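Local atomic coordinates of lytic polysaccharide monooxygenase (Neurospora crassa, PDB entry 4QI8), a protein that probably cleaves the glycosidic bonds of cellulose oxidatively at a copper centre, with an external electron donor and dioxygen or hydrogen peroxide as cosubstrate. Residues A[1-5]-A[66-72]; A[77-83]-A[133-139]; A[100-106]-A[206-212]. One frame throughout, in Å; residues are numbered along the deposited sequence.

In the fold
Contact 1 supplies two of the three protein residues of the copper site: the N-terminus and the loop after strand 61-67 bring His1 and His72 onto the metal. Contacts 2 and 3 lie across the chain's centre from it, their centres about 21 Å and 20 Å from that of contact 1. Contact 2 lies in the other sheet of the sandwich, where strand 76-82 is flanked by strand 134-144 and by strand 99-104, to which contact 3 ties the C-terminal loop. The centres of contacts 2 and 3 are about 14 Å apart, and the two touch: Leu80 N lies 2.8 Å from Phe100 O, a probable hydrogen bond. Along the chain their segments alternate; contact 1 closes first.

Contact 1: A[1-5]-A[66-72]; sequences HYTFP and AAPSVYH. With CU (copper (II) ion), chain C; NO3 (nitrate ion), chain D.
His1 and His72 meet on a copper ion and form the histidine brace that defines lytic polysaccharide monooxygenases. His1 binds the metal twice, through its terminal amine and through ND1, which lies 2.0 Å from CU; its first torsion (-76°) places the ring beside the backbone N, close enough for both nitrogens to chelate one ion. His72 adds NE2, also 2.0 Å from CU. His1 N and His72 NE2 therefore lie only 3.0 Å apart as fellow ligands, not as a hydrogen-bonded pair. Tyr157 completes the protein part of the site.

Behind the metal the packing is tight. Val70 CA sits over one face of the Tyr2 ring, 4.0 Å from its centroid, while the edge of that ring is turned toward the face of Tyr71 in an offset edge-to-face pair, planes 74° apart. Tyr2 OH lies at the edge of the His72 ring and is hydrogen-bonded to His142 ND1. Replacing Tyr2 by an alanine is likely to leave His142 without this mate and to open a gap between Val70, Tyr71 and His72, with His72 set freer to turn. Further along, Thr3 and Ala67 form a hydrogen-bonded antiparallel pair, with Thr3 N 2.9 Å from Ala67 O.

The other side is wet and looser. Tyr71 OH accepts a hydrogen bond from His1 N and lies 2.6 Å from a copper-bound water. His1 NE2 makes a weak bond to a nitrate, 2.7 Å to its O3, an ion probably left from crystallisation. With three nitrogens from two residues, Tyr157 as the further protein ligand and two bound waters, the chemistry is consistent with a metal held firmly by protein on one side and accessible to oxygen on the other.

Contact 2: A[77-83]-A[133-139]; sequences QFYLARV and SGSYLLR
Arg82 grips the carbonyl of Ser133 side-on with two nitrogens. Arg82 NH2 lies 2.9 Å from Ser133 O, in the carbonyl plane, and Arg82 NE, 3.1 Å from the same Ser133 O, comes from above that plane, 47° out of it. The oxygen lies in the guanidinium plane, reached by a chain extended from CG to NE. Arg82 NH2 also has a salt bridge to Asp85. Next to Ser133, Gly134 adopts backbone angles that no CB would tolerate, and such an atom would also collide with Arg82 NE.

The backbones pair in antiparallel register. Tyr79 with Arg139 and Ala81 with Leu137 are hydrogen-bonded pairs, Arg139 N lying 2.8 Å from Tyr79 O; beyond them Val83 N donates to Ser135 O. At the other end a water donates to both Gln77 O and Arg139 O.

Between these come the non-hydrogen-bonded pairs. Arg82 CB sits over one face of Tyr136, 3.8 Å from the ring centroid in a CH-pi contact; CG and CD follow on toward the hydroxyl, which bonds to Lys132 O. On the same face of the sheet Leu80 CD2 meets Leu138 CD1 at 3.9 Å. On the face of Tyr79 and Ala81, Arg139 runs alongside Tyr79, with guanidinium and ring planes 79° apart, and Arg139 NH1 comes 3.5 Å from Tyr79 CD1. Its charge is matched by Glu141, and Phe181 adds a cation-pi contact.

Strands 76-82 and 134-144 are thus neighbours inside the mixed sheet, one layer of the immunoglobulin-like beta-sandwich of AA9 enzymes.

Contact 3: A[100-106]-A[206-212]; sequences FKIYHEQ and NPGPSVF
The loop leading to the C-terminus lies along strand 99-104, and Lys101 reaches from the strand into its bend. The lysine chain turns at its third torsion (-75°), which brings NZ within 2.9 Å of Pro207 O and 2.8 Å of Pro209 O; a third bond, within the strand segment, goes to His104 ND1. Three acceptors thus share the ammonium group, and ND1, as acceptor, is likely to carry no proton.

The His104 ring is sandwiched. Val211 CG2 sits over the centre of one face, 3.6 Å from the centroid, and the Asn206 amide stacks on the opposite face, planes 13° apart. That amide is fixed at both ends: Asn206 ND2 donates to Glu105 O at 2.9 Å, almost straight at 178°, and Asn206 OD1 receives Gln106 NE2 at 2.8 Å. Asn206 ND2 also bonds to Gln77 OE1, which links the loop to strand 76-82.

In the strand itself Ile102 and Tyr103 both face Phe78, a classic beta bulge. Just before it, Phe212 N donates to Lys101 O at 2.8 Å. Phe100 then turns its ring edge toward the face of Phe212, and a water joins Lys101 N to Ser210 O.

Contact 1: A[1-5]-A[66-72]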
loop_
_atom_site.group_PDB
_atom_site.type_symbol
_atom_site.label_atom_id
_atom_site.label_comp_id
_atom_site.label_asym_id
_atom_site.label_seq_id
_atom_site.Cartn_x
_atom_site.Cartn_y
_atom_site.Cartn_z
ATOM N N HIS A 1 14.351 5.994 2.139
ATOM C CA HIS A 1 13.633 7.184 2.584
ATOM C C HIS A 1 12.897 7.865 1.443
ATOM O O HIS A 1 13.484 8.515 0.589
ATOM C CB HIS A 1 14.593 8.155 3.249
ATOM C CG HIS A 1 14.966 7.721 4.613
ATOM N ND1 HIS A 1 15.332 6.423 4.895
ATOM C CD2 HIS A 1 14.971 8.389 5.790
ATOM C CE1 HIS A 1 15.579 6.326 6.188
ATOM N NE2 HIS A 1 15.374 7.502 6.750
ATOM N N TYR A 2 11.580 7.704 1.437
ATOM C CA TYR A 2 10.693 8.298 0.440
ATOM C C TYR A 2 9.281 8.314 1.013
ATOM O O TYR A 2 8.922 7.491 1.864
ATOM C CB TYR A 2 10.730 7.556 -0.925
ATOM C CG TYR A 2 11.102 6.103 -0.803
ATOM C CD1 TYR A 2 12.435 5.705 -0.854
ATOM C CD2 TYR A 2 10.135 5.126 -0.580
ATOM C CE1 TYR A 2 12.794 4.387 -0.687
ATOM C CE2 TYR A 2 10.489 3.790 -0.428
ATOM C CZ TYR A 2 11.825 3.432 -0.481
ATOM O OH TYR A 2 12.190 2.112 -0.311
ATOM N N THR A 3 8.511 9.284 0.548
ATOM C CA THR A 3 7.089 9.340 0.801
ATOM C C THR A 3 6.332 8.842 -0.433
ATOM O O THR A 3 6.899 8.666 -1.505
ATOM C CB THR A 3 6.653 10.775 1.083
ATOM O OG1 THR A 3 6.907 11.541 -0.089
ATOM C CG2 THR A 3 7.388 11.380 2.291
ATOM N N PHE A 4 5.033 8.638 -0.250
ATOM C CA PHE A 4 4.097 8.366 -1.338
ATOM C C PHE A 4 3.009 9.444 -1.302
ATOM O O PHE A 4 1.925 9.237 -0.760
ATOM C CB PHE A 4 3.531 6.946 -1.229
ATOM C CG PHE A 4 4.543 5.892 -1.540
ATOM C CD1 PHE A 4 4.818 5.562 -2.852
ATOM C CD2 PHE A 4 5.228 5.228 -0.535
ATOM C CE1 PHE A 4 5.769 4.615 -3.162
ATOM C CE2 PHE A 4 6.191 4.277 -0.854
ATOM C CZ PHE A 4 6.447 3.968 -2.165
ATOM N N PRO A 5 3.317 10.636 -1.840
ATOM C CA PRO A 5 2.477 11.799 -1.533
ATOM C C PRO A 5 1.360 12.114 -2.530
ATOM O O PRO A 5 0.567 13.014 -2.273
ATOM C CB PRO A 5 3.494 12.935 -1.527
ATOM C CG PRO A 5 4.460 12.527 -2.620
ATOM C CD PRO A 5 4.582 11.028 -2.491
ATOM N N ALA A 66 5.832 8.357 -5.794
ATOM C CA ALA A 66 6.810 8.368 -4.706
ATOM C C ALA A 66 7.633 9.650 -4.771
ATOM O O ALA A 66 7.736 10.277 -5.830
ATOM C CB ALA A 66 7.754 7.181 -4.836
ATOM N N ALA A 67 8.216 10.041 -3.649
ATOM C CA ALA A 67 9.171 11.139 -3.665
ATOM C C ALA A 67 10.263 10.902 -2.616
ATOM O O ALA A 67 9.924 10.808 -1.422
ATOM C CB ALA A 67 8.458 12.452 -3.401
ATOM N N PRO A 68 11.540 10.806 -2.980
ATOM C CA PRO A 68 12.072 10.717 -4.347
ATOM C C PRO A 68 11.828 9.274 -4.807
ATOM O O PRO A 68 10.928 8.617 -4.294
ATOM C CB PRO A 68 13.573 11.026 -4.123
ATOM C CG PRO A 68 13.845 10.370 -2.802
ATOM C CD PRO A 68 12.605 10.689 -1.967
ATOM N N SER A 69 12.528 8.811 -5.836
ATOM C CA SER A 69 12.287 7.477 -6.357
ATOM C C SER A 69 12.612 6.410 -5.314
ATOM O O SER A 69 13.492 6.602 -4.506
ATOM C CB SER A 69 13.161 7.238 -7.583
ATOM O OG SER A 69 12.870 8.233 -8.581
ATOM N N VAL A 70 11.875 5.317 -5.363
ATOM C CA VAL A 70 12.126 4.172 -4.494
ATOM C C VAL A 70 13.522 3.621 -4.770
ATOM O O VAL A 70 13.887 3.398 -5.927
ATOM C CB VAL A 70 11.076 3.077 -4.752
ATOM C CG1 VAL A 70 11.431 1.791 -4.012
ATOM C CG2 VAL A 70 9.694 3.569 -4.357
ATOM N N TYR A 71 14.299 3.382 -3.718
ATOM C CA TYR A 71 15.658 2.885 -3.908
ATOM C C TYR A 71 16.097 1.816 -2.924
ATOM O O TYR A 71 17.189 1.295 -3.059
ATOM C CB TYR A 71 16.667 4.032 -3.913
ATOM C CG TYR A 71 16.764 4.803 -2.628
ATOM C CD1 TYR A 71 17.654 4.431 -1.621
ATOM C CD2 TYR A 71 15.956 5.901 -2.410
ATOM C CE1 TYR A 71 17.743 5.157 -0.449
ATOM C CE2 TYR A 71 16.034 6.625 -1.249
ATOM C CZ TYR A 71 16.924 6.250 -0.266
ATOM O OH TYR A 71 16.993 7.005 0.890
ATOM N N HIS A 72 15.276 1.477 -1.942
ATOM C CA HIS A 72 15.596 0.318 -1.110
ATOM C C HIS A 72 15.035 -0.925 -1.794
ATOM O O HIS A 72 14.015 -0.844 -2.489
ATOM C CB HIS A 72 15.014 0.435 0.297
ATOM C CG HIS A 72 15.520 1.606 1.081
ATOM N ND1 HIS A 72 16.860 1.805 1.338
ATOM C CD2 HIS A 72 14.862 2.605 1.716
ATOM C CE1 HIS A 72 16.997 2.888 2.088
ATOM N NE2 HIS A 72 15.804 3.396 2.327
HETATM CU CU CU C . 15.495 4.950 3.558
HETATM N N NO3 D . 13.412 6.933 10.243
HETATM O O1 NO3 D . 13.865 7.412 11.420
HETATM O O2 NO3 D . 12.348 6.119 10.106
HETATM O O3 NO3 D . 14.068 7.316 9.135
HETATM O O HOH W 1 15.712 10.097 0.251
HETATM O O HOH W 2 17.784 5.864 3.092
HETATM O O HOH W 3 16.360 3.840 5.048
#

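Contact 2: A[77-83]-A[133-139]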
loop_
_atom_site.group_PDB
_atom_site.type_symbol
_atom_site.label_atom_id
_atom_site.label_comp_id
_atom_site.label_asym_id
_atom_site.label_seq_id
_atom_site.Cartn_x
_atom_site.Cartn_y
_atom_site.Cartn_z
ATOM N N GLN A 77 3.363 -3.074 -2.431
ATOM C CA GLN A 77 2.070 -3.750 -2.293
ATOM C C GLN A 77 0.983 -2.685 -2.183
ATOM O O GLN A 77 1.216 -1.609 -1.626
ATOM C CB GLN A 77 2.044 -4.693 -1.082
ATOM C CG GLN A 77 3.308 -5.520 -0.949
ATOM C CD GLN A 77 3.204 -6.734 -0.041
ATOM O OE1 GLN A 77 3.822 -7.760 -0.316
ATOM N NE2 GLN A 77 2.451 -6.624 1.044
ATOM N N PHE A 78 -0.199 -2.991 -2.714
ATOM C CA PHE A 78 -1.343 -2.084 -2.654
ATOM C C PHE A 78 -2.582 -2.813 -2.157
ATOM O O PHE A 78 -2.841 -3.958 -2.543
ATOM C CB PHE A 78 -1.644 -1.470 -4.035
ATOM C CG PHE A 78 -0.568 -0.551 -4.549
ATOM C CD1 PHE A 78 -0.518 0.777 -4.143
ATOM C CD2 PHE A 78 0.395 -1.012 -5.437
ATOM C CE1 PHE A 78 0.463 1.616 -4.615
ATOM C CE2 PHE A 78 1.391 -0.169 -5.892
ATOM C CZ PHE A 78 1.423 1.140 -5.479
ATOM N N TYR A 79 -3.360 -2.124 -1.325
ATOM C CA TYR A 79 -4.595 -2.648 -0.772
ATOM C C TYR A 79 -5.706 -1.619 -0.941
ATOM O O TYR A 79 -5.461 -0.407 -0.912
ATOM C CB TYR A 79 -4.470 -2.919 0.720
ATOM C CG TYR A 79 -3.525 -4.009 1.173
ATOM C CD1 TYR A 79 -2.148 -3.844 1.135
ATOM C CD2 TYR A 79 -4.025 -5.206 1.699
ATOM C CE1 TYR A 79 -1.291 -4.847 1.604
ATOM C CE2 TYR A 79 -3.181 -6.189 2.183
ATOM C CZ TYR A 79 -1.827 -6.014 2.128
ATOM O OH TYR A 79 -1.016 -7.001 2.627
ATOM N N LEU A 80 -6.932 -2.121 -1.056
ATOM C CA LEU A 80 -8.125 -1.287 -1.010
ATOM C C LEU A 80 -8.976 -1.615 0.209
ATOM O O LEU A 80 -8.976 -2.749 0.694
ATOM C CB LEU A 80 -8.991 -1.548 -2.240
ATOM C CG LEU A 80 -8.517 -0.909 -3.542
ATOM C CD1 LEU A 80 -9.320 -1.430 -4.734
ATOM C CD2 LEU A 80 -8.625 0.619 -3.482
ATOM N N ALA A 81 -9.731 -0.621 0.672
ATOM C CA ALA A 81 -10.745 -0.826 1.706
ATOM C C ALA A 81 -11.932 0.054 1.371
ATOM O O ALA A 81 -11.771 1.249 1.137
ATOM C CB ALA A 81 -10.201 -0.488 3.087
ATOM N N ARG A 82 -13.124 -0.537 1.361
ATOM C CA ARG A 82 -14.322 0.195 0.979
ATOM C C ARG A 82 -15.009 0.816 2.190
ATOM O O ARG A 82 -15.387 0.139 3.149
ATOM C CB ARG A 82 -15.305 -0.720 0.251
ATOM C CG ARG A 82 -16.494 0.038 -0.312
ATOM C CD ARG A 82 -17.446 -0.868 -1.066
ATOM N NE ARG A 82 -18.580 -0.148 -1.647
ATOM C CZ ARG A 82 -19.664 0.236 -0.977
ATOM N NH1 ARG A 82 -19.800 -0.020 0.318
ATOM N NH2 ARG A 82 -20.635 0.871 -1.616
ATOM N N VAL A 83 -15.210 2.123 2.121
ATOM C CA VAL A 83 -15.921 2.835 3.164
ATOM C C VAL A 83 -17.381 2.346 3.213
ATOM O O VAL A 83 -18.026 2.278 2.177
ATOM C CB VAL A 83 -15.908 4.341 2.871
ATOM C CG1 VAL A 83 -16.664 5.093 3.946
ATOM C CG2 VAL A 83 -14.475 4.875 2.740
ATOM N N SER A 133 -18.888 -0.180 -6.551
ATOM C CA SER A 133 -18.660 1.258 -6.530
ATOM C C SER A 133 -18.810 1.773 -5.109
ATOM O O SER A 133 -19.546 1.210 -4.301
ATOM C CB SER A 133 -19.654 1.976 -7.435
ATOM O OG SER A 133 -20.975 1.765 -6.983
ATOM N N GLY A 134 -18.086 2.837 -4.801
ATOM C CA GLY A 134 -18.189 3.476 -3.509
ATOM C C GLY A 134 -16.932 4.260 -3.210
ATOM O O GLY A 134 -16.059 4.389 -4.060
ATOM N N SER A 135 -16.849 4.792 -2.003
ATOM C CA SER A 135 -15.625 5.440 -1.552
ATOM C C SER A 135 -14.668 4.397 -1.006
ATOM O O SER A 135 -15.099 3.448 -0.353
ATOM C CB SER A 135 -15.939 6.478 -0.488
ATOM O OG SER A 135 -16.768 7.499 -1.012
ATOM N N TYR A 136 -13.378 4.595 -1.266
ATOM C CA TYR A 136 -12.344 3.641 -0.884
ATOM C C TYR A 136 -11.090 4.347 -0.394
ATOM O O TYR A 136 -10.761 5.449 -0.856
ATOM C CB TYR A 136 -11.899 2.800 -2.082
ATOM C CG TYR A 136 -12.813 1.673 -2.509
ATOM C CD1 TYR A 136 -13.963 1.921 -3.257
ATOM C CD2 TYR A 136 -12.503 0.358 -2.203
ATOM C CE1 TYR A 136 -14.785 0.887 -3.667
ATOM C CE2 TYR A 136 -13.312 -0.685 -2.613
ATOM C CZ TYR A 136 -14.442 -0.417 -3.354
ATOM O OH TYR A 136 -15.225 -1.484 -3.738
ATOM N N LEU A 137 -10.365 3.681 0.505
ATOM C CA LEU A 137 -8.975 4.004 0.744
ATOM C C LEU A 137 -8.103 3.072 -0.081
ATOM O O LEU A 137 -8.377 1.867 -0.169
ATOM C CB LEU A 137 -8.627 3.840 2.220
ATOM C CG LEU A 137 -9.415 4.748 3.162
ATOM C CD1 LEU A 137 -9.100 4.418 4.617
ATOM C CD2 LEU A 137 -9.100 6.200 2.882
ATOM N N LEU A 138 -7.041 3.641 -0.655
ATOM C CA LEU A 138 -6.013 2.889 -1.358
ATOM C C LEU A 138 -4.718 3.046 -0.585
ATOM O O LEU A 138 -4.171 4.145 -0.505
ATOM C CB LEU A 138 -5.848 3.396 -2.786
ATOM C CG LEU A 138 -4.691 2.791 -3.589
ATOM C CD1 LEU A 138 -4.828 1.291 -3.814
ATOM C CD2 LEU A 138 -4.571 3.517 -4.909
ATOM N N ARG A 139 -4.274 1.957 0.032
ATOM C CA ARG A 139 -3.053 1.944 0.823
ATOM C C ARG A 139 -1.884 1.515 -0.053
ATOM O O ARG A 139 -1.922 0.454 -0.675
ATOM C CB ARG A 139 -3.210 0.987 2.011
ATOM C CG ARG A 139 -1.971 0.788 2.862
ATOM C CD ARG A 139 -2.276 -0.163 4.009
ATOM N NE ARG A 139 -1.112 -0.411 4.856
ATOM C CZ ARG A 139 -0.161 -1.292 4.582
ATOM N NH1 ARG A 139 -0.251 -2.049 3.492
ATOM N NH2 ARG A 139 0.872 -1.428 5.400
HETATM O O HOH W 4 -0.429 -1.254 0.701
HETATM O O HOH W 5 -18.715 4.054 0.168
#

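Contact 3: A[100-106]-A[206-212]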
loop_
_atom_site.group_PDB
_atom_site.type_symbol
_atom_site.label_atom_id
_atom_site.label_comp_id
_atom_site.label_asym_id
_atom_site.label_seq_id
_atom_site.Cartn_x
_atom_site.Cartn_y
_atom_site.Cartn_z
ATOM N N PHE A 100 -8.248 -5.427 1.391
ATOM C CA PHE A 100 -7.888 -6.530 0.508
ATOM C C PHE A 100 -6.773 -6.081 -0.417
ATOM O O PHE A 100 -6.703 -4.921 -0.829
ATOM C CB PHE A 100 -9.092 -7.109 -0.265
ATOM C CG PHE A 100 -9.844 -6.124 -1.126
ATOM C CD1 PHE A 100 -10.806 -5.295 -0.582
ATOM C CD2 PHE A 100 -9.618 -6.066 -2.491
ATOM C CE1 PHE A 100 -11.512 -4.411 -1.372
ATOM C CE2 PHE A 100 -10.336 -5.198 -3.291
ATOM C CZ PHE A 100 -11.288 -4.371 -2.731
ATOM N N LYS A 101 -5.881 -7.021 -0.700
ATOM C CA LYS A 101 -4.707 -6.762 -1.505
ATOM C C LYS A 101 -5.065 -6.827 -2.972
ATOM O O LYS A 101 -5.701 -7.782 -3.412
ATOM C CB LYS A 101 -3.640 -7.800 -1.185
ATOM C CG LYS A 101 -2.328 -7.601 -1.922
ATOM C CD LYS A 101 -1.345 -8.733 -1.650
ATOM C CE LYS A 101 -0.719 -8.635 -0.278
ATOM N NZ LYS A 101 0.051 -9.872 0.035
ATOM N N ILE A 102 -4.638 -5.823 -3.733
ATOM C CA ILE A 102 -4.845 -5.823 -5.177
ATOM C C ILE A 102 -3.554 -5.943 -5.986
ATOM O O ILE A 102 -3.613 -6.112 -7.199
ATOM C CB ILE A 102 -5.683 -4.620 -5.671
ATOM C CG1 ILE A 102 -4.993 -3.287 -5.367
ATOM C CG2 ILE A 102 -7.071 -4.678 -5.056
ATOM C CD1 ILE A 102 -5.673 -2.114 -6.037
ATOM N N TYR A 103 -2.403 -5.891 -5.328
ATOM C CA TYR A 103 -1.126 -6.058 -6.000
ATOM C C TYR A 103 -0.057 -6.365 -4.969
ATOM O O TYR A 103 -0.024 -5.743 -3.907
ATOM C CB TYR A 103 -0.730 -4.776 -6.756
ATOM C CG TYR A 103 0.682 -4.827 -7.313
ATOM C CD1 TYR A 103 1.764 -4.374 -6.572
ATOM C CD2 TYR A 103 0.934 -5.343 -8.579
ATOM C CE1 TYR A 103 3.048 -4.445 -7.069
ATOM C CE2 TYR A 103 2.223 -5.416 -9.089
ATOM C CZ TYR A 103 3.275 -4.960 -8.334
ATOM O OH TYR A 103 4.560 -5.029 -8.833
ATOM N N HIS A 104 0.841 -7.285 -5.300
ATOM C CA HIS A 104 2.119 -7.354 -4.615
ATOM C C HIS A 104 3.226 -7.722 -5.583
ATOM O O HIS A 104 3.011 -8.414 -6.578
ATOM C CB HIS A 104 2.087 -8.237 -3.351
ATOM C CG HIS A 104 1.841 -9.702 -3.566
ATOM N ND1 HIS A 104 1.434 -10.493 -2.521
ATOM C CD2 HIS A 104 1.987 -10.528 -4.632
ATOM C CE1 HIS A 104 1.320 -11.741 -2.930
ATOM N NE2 HIS A 104 1.644 -11.792 -4.211
ATOM N N GLU A 105 4.415 -7.229 -5.272
ATOM C CA GLU A 105 5.575 -7.386 -6.136
ATOM C C GLU A 105 6.376 -8.630 -5.786
ATOM O O GLU A 105 6.705 -8.859 -4.626
ATOM C CB GLU A 105 6.464 -6.155 -5.970
ATOM C CG GLU A 105 7.707 -6.157 -6.834
ATOM C CD GLU A 105 8.543 -4.896 -6.671
ATOM O OE1 GLU A 105 8.048 -3.904 -6.078
ATOM O OE2 GLU A 105 9.702 -4.903 -7.150
ATOM N N GLN A 106 6.702 -9.422 -6.803
ATOM C CA GLN A 106 7.678 -10.496 -6.678
ATOM C C GLN A 106 9.004 -10.052 -7.271
ATOM O O GLN A 106 9.027 -9.443 -8.335
ATOM C CB GLN A 106 7.195 -11.744 -7.414
ATOM C CG GLN A 106 6.241 -12.589 -6.603
ATOM C CD GLN A 106 6.971 -13.454 -5.596
ATOM O OE1 GLN A 106 7.694 -14.379 -5.973
ATOM N NE2 GLN A 106 6.784 -13.167 -4.311
ATOM N N ASN A 206 5.503 -12.802 0.056
ATOM C CA ASN A 206 4.979 -11.490 0.422
ATOM C C ASN A 206 4.132 -11.596 1.677
ATOM O O ASN A 206 3.331 -12.519 1.806
ATOM C CB ASN A 206 4.080 -10.938 -0.674
ATOM C CG ASN A 206 4.813 -10.711 -1.967
ATOM O OD1 ASN A 206 5.027 -11.644 -2.740
ATOM N ND2 ASN A 206 5.215 -9.467 -2.213
ATOM N N PRO A 207 4.239 -10.617 2.583
ATOM C CA PRO A 207 3.355 -10.648 3.742
ATOM C C PRO A 207 1.942 -10.246 3.348
ATOM O O PRO A 207 1.705 -9.568 2.339
ATOM C CB PRO A 207 4.000 -9.639 4.698
ATOM C CG PRO A 207 4.631 -8.655 3.794
ATOM C CD PRO A 207 5.140 -9.456 2.617
ATOM N N GLY A 208 1.001 -10.697 4.159
ATOM C CA GLY A 208 -0.392 -10.381 3.959
ATOM C C GLY A 208 -1.146 -11.431 3.162
ATOM O O GLY A 208 -0.614 -12.481 2.798
ATOM N N PRO A 209 -2.406 -11.126 2.858
ATOM C CA PRO A 209 -3.304 -12.068 2.196
ATOM C C PRO A 209 -2.990 -12.221 0.727
ATOM O O PRO A 209 -2.159 -11.509 0.169
ATOM C CB PRO A 209 -4.674 -11.427 2.403
ATOM C CG PRO A 209 -4.378 -9.953 2.447
ATOM C CD PRO A 209 -3.082 -9.856 3.193
ATOM N N SER A 210 -3.670 -13.172 0.116
ATOM C CA SER A 210 -3.581 -13.380 -1.316
ATOM C C SER A 210 -4.062 -12.158 -2.090
ATOM O O SER A 210 -4.894 -11.410 -1.608
ATOM C CB SER A 210 -4.441 -14.582 -1.696
ATOM O OG SER A 210 -4.054 -15.741 -0.973
ATOM N N VAL A 211 -3.549 -11.976 -3.305
ATOM C CA VAL A 211 -4.012 -10.908 -4.188
ATOM C C VAL A 211 -5.396 -11.251 -4.717
ATOM O O VAL A 211 -5.629 -12.308 -5.293
ATOM C CB VAL A 211 -3.038 -10.672 -5.365
ATOM C CG1 VAL A 211 -3.581 -9.616 -6.332
ATOM C CG2 VAL A 211 -1.657 -10.253 -4.847
ATOM N N PHE A 212 -6.317 -10.324 -4.528
ATOM C CA PHE A 212 -7.652 -10.456 -5.062
ATOM C C PHE A 212 -7.674 -10.043 -6.524
ATOM O O PHE A 212 -7.193 -8.969 -6.872
ATOM C CB PHE A 212 -8.613 -9.574 -4.274
ATOM C CG PHE A 212 -9.953 -9.478 -4.913
ATOM C CD1 PHE A 212 -10.905 -10.450 -4.694
ATOM C CD2 PHE A 212 -10.249 -8.443 -5.789
ATOM C CE1 PHE A 212 -12.137 -10.385 -5.320
ATOM C CE2 PHE A 212 -11.476 -8.372 -6.414
ATOM C CZ PHE A 212 -12.421 -9.337 -6.176
HETATM O O HOH W 6 -6.605 -9.692 -0.293
HETATM O O HOH W 7 -5.680 -7.407 -8.483
#